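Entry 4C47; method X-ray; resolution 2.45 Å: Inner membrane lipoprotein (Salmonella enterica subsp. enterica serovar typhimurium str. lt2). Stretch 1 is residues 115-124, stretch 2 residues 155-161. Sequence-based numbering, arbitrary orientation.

Stretch 1 115-124: LLSIPVSNLA
Stretch 2 155-161: TIELLPG

Two backbone hydrogen bonds, both between Val120 and Leu158, anchor the contact. Leu158 N donates to Val120 O at 2.9 Å with an N-H...O angle of 161°, and Val120 N donates to Leu158 O at 3.2 Å and 166°. Reciprocal, nearly linear bonds within one residue pair define an antiparallel bridge of the hydrogen-bonded type, with CA atoms 5.5 Å apart. It is a single bridge. Phi/psi is -126/141 at Val120 and -100/105 at Leu158, both extended. Leu158 O is also approached by Pro119 CA at 3.5 Å, a CA-H...O contact with 138° at the hydrogen, which supplements the bond from Val120 N to the same oxygen.

The register runs antiparallel from this pair. Ser121 CA lies 4.4 Å from Glu157 CA, and Asn122 CA 4.6 Å from Thr155 CA; in the other direction Pro119 CA is 4.6 Å from Leu159 CA and Ser117 CA 5.4 Å from Pro160 CA. Asn122 leaves the extended path with phi/psi 57/44, and its amide N stays 3.7 Å from Ile156 O, so the ladder does not continue through this pair.

Packing flanks the bridge. Leu158 (chi1 m, chi2 t) sets CB 4.0 Å from Val120 CG2 (Val120 chi1 m) and CD1 3.8 Å from Leu123 CD1, the latter leucine also being m,t. Among the neighbouring residues, Ser121 (chi1 m) places OG 3.3 Å from Glu157 CG, a van der Waals approach to an extended side chain with chi1 and chi2 both t. Pro119 CG meets Leu159 CD2 at 3.8 Å and Pro160 CD at 4.0 Å; Leu159 is m,t, and both prolines are C-gamma exo. Pro160, whose CA-to-CB bond points toward stretch 1, has CB 3.3 Å from Leu116 O and CG 3.5 Å from Ser117 O. Altogether 495 Å² is buried, summed over both sides.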

# COMPACT_ATOMS: atom_id res chain seq x y z
N LEU A 115 -3.67 25.58 -12.10
CA LEU A 115 -5.04 25.34 -11.69
C LEU A 115 -5.37 26.02 -10.37
O LEU A 115 -6.54 26.15 -10.01
CB LEU A 115 -5.31 23.84 -11.57
CG LEU A 115 -5.16 23.03 -12.86
CD1 LEU A 115 -5.52 21.56 -12.63
CD2 LEU A 115 -6.01 23.64 -13.97
N LEU A 116 -4.34 26.45 -9.65
CA LEU A 116 -4.51 27.05 -8.33
C LEU A 116 -4.87 28.53 -8.43
O LEU A 116 -4.94 29.09 -9.52
CB LEU A 116 -3.23 26.87 -7.51
CG LEU A 116 -2.68 25.44 -7.42
CD1 LEU A 116 -1.46 25.38 -6.51
CD2 LEU A 116 -3.76 24.47 -6.95
N SER A 117 -5.10 29.15 -7.28
CA SER A 117 -5.54 30.54 -7.21
C SER A 117 -4.39 31.52 -6.98
O SER A 117 -4.60 32.73 -6.99
CB SER A 117 -6.59 30.70 -6.11
OG SER A 117 -6.04 30.38 -4.84
N ILE A 118 -3.19 30.99 -6.77
CA ILE A 118 -2.01 31.83 -6.62
C ILE A 118 -0.95 31.45 -7.66
O ILE A 118 -0.89 30.29 -8.09
CB ILE A 118 -1.41 31.73 -5.19
CG1 ILE A 118 -1.03 30.28 -4.86
CG2 ILE A 118 -2.40 32.27 -4.17
CD1 ILE A 118 -0.31 30.14 -3.54
N PRO A 119 -0.14 32.43 -8.08
CA PRO A 119 0.92 32.15 -9.06
C PRO A 119 1.93 31.13 -8.53
O PRO A 119 2.16 31.06 -7.32
CB PRO A 119 1.61 33.51 -9.22
CG PRO A 119 0.61 34.52 -8.77
CD PRO A 119 -0.19 33.85 -7.70
N VAL A 120 2.50 30.35 -9.43
CA VAL A 120 3.63 29.49 -9.10
C VAL A 120 4.77 29.77 -10.07
O VAL A 120 4.54 29.99 -11.26
CB VAL A 120 3.25 27.98 -9.12
CG1 VAL A 120 2.21 27.68 -8.06
CG2 VAL A 120 2.75 27.57 -10.49
N SER A 121 6.00 29.79 -9.56
CA SER A 121 7.15 30.11 -10.39
C SER A 121 8.30 29.15 -10.15
O SER A 121 8.33 28.45 -9.13
CB SER A 121 7.62 31.54 -10.13
OG SER A 121 6.59 32.47 -10.42
N ASN A 122 9.24 29.12 -11.09
CA ASN A 122 10.44 28.29 -10.98
C ASN A 122 10.14 26.81 -10.80
O ASN A 122 10.76 26.14 -9.97
CB ASN A 122 11.35 28.81 -9.87
CG ASN A 122 11.66 30.29 -10.01
OD1 ASN A 122 11.56 30.85 -11.10
ND2 ASN A 122 12.03 30.93 -8.90
N LEU A 123 9.18 26.31 -11.57
CA LEU A 123 8.87 24.90 -11.60
C LEU A 123 9.93 24.16 -12.42
O LEU A 123 10.45 24.70 -13.39
CB LEU A 123 7.49 24.67 -12.23
CG LEU A 123 6.25 24.81 -11.35
CD1 LEU A 123 4.99 24.82 -12.20
CD2 LEU A 123 6.18 23.68 -10.34
N ALA A 124 10.24 22.94 -12.02
CA ALA A 124 11.11 22.07 -12.79
C ALA A 124 10.34 20.81 -13.17
O ALA A 124 9.51 20.34 -12.41
CB ALA A 124 12.37 21.73 -12.01
N THR A 155 12.13 29.01 -15.68
CA THR A 155 11.90 30.20 -14.88
C THR A 155 10.54 30.76 -15.23
O THR A 155 10.22 31.91 -14.90
CB THR A 155 12.98 31.26 -15.13
OG1 THR A 155 13.05 31.55 -16.53
CG2 THR A 155 14.34 30.77 -14.65
N ILE A 156 9.73 29.95 -15.89
CA ILE A 156 8.40 30.35 -16.33
C ILE A 156 7.48 30.62 -15.14
O ILE A 156 7.36 29.79 -14.24
CB ILE A 156 7.75 29.26 -17.21
CG1 ILE A 156 8.71 28.82 -18.33
CG2 ILE A 156 6.42 29.74 -17.78
CD1 ILE A 156 9.13 29.93 -19.25
N GLU A 157 6.83 31.78 -15.15
CA GLU A 157 5.84 32.10 -14.14
C GLU A 157 4.44 31.78 -14.65
O GLU A 157 3.99 32.34 -15.65
CB GLU A 157 5.92 33.57 -13.74
CG GLU A 157 4.83 34.00 -12.78
CD GLU A 157 4.95 35.45 -12.36
OE1 GLU A 157 5.74 36.19 -12.98
OE2 GLU A 157 4.25 35.85 -11.41
N LEU A 158 3.76 30.87 -13.95
CA LEU A 158 2.41 30.47 -14.34
C LEU A 158 1.36 31.17 -13.48
O LEU A 158 1.16 30.83 -12.32
CB LEU A 158 2.25 28.96 -14.23
CG LEU A 158 3.19 28.12 -15.10
CD1 LEU A 158 3.01 26.64 -14.82
CD2 LEU A 158 2.95 28.42 -16.58
N LEU A 159 0.70 32.17 -14.07
CA LEU A 159 -0.37 32.89 -13.39
C LEU A 159 -1.64 32.05 -13.37
O LEU A 159 -1.86 31.26 -14.28
CB LEU A 159 -0.63 34.24 -14.07
CG LEU A 159 0.45 35.30 -13.89
CD1 LEU A 159 0.10 36.58 -14.62
CD2 LEU A 159 0.67 35.57 -12.40
N PRO A 160 -2.46 32.21 -12.32
CA PRO A 160 -3.69 31.41 -12.18
C PRO A 160 -4.63 31.57 -13.37
O PRO A 160 -5.08 32.68 -13.64
CB PRO A 160 -4.35 31.99 -10.92
CG PRO A 160 -3.25 32.63 -10.17
CD PRO A 160 -2.29 33.15 -11.20
N GLY A 161 -4.90 30.48 -14.07
CA GLY A 161 -5.89 30.48 -15.14
C GLY A 161 -5.34 30.82 -16.51
O GLY A 161 -6.05 30.73 -17.51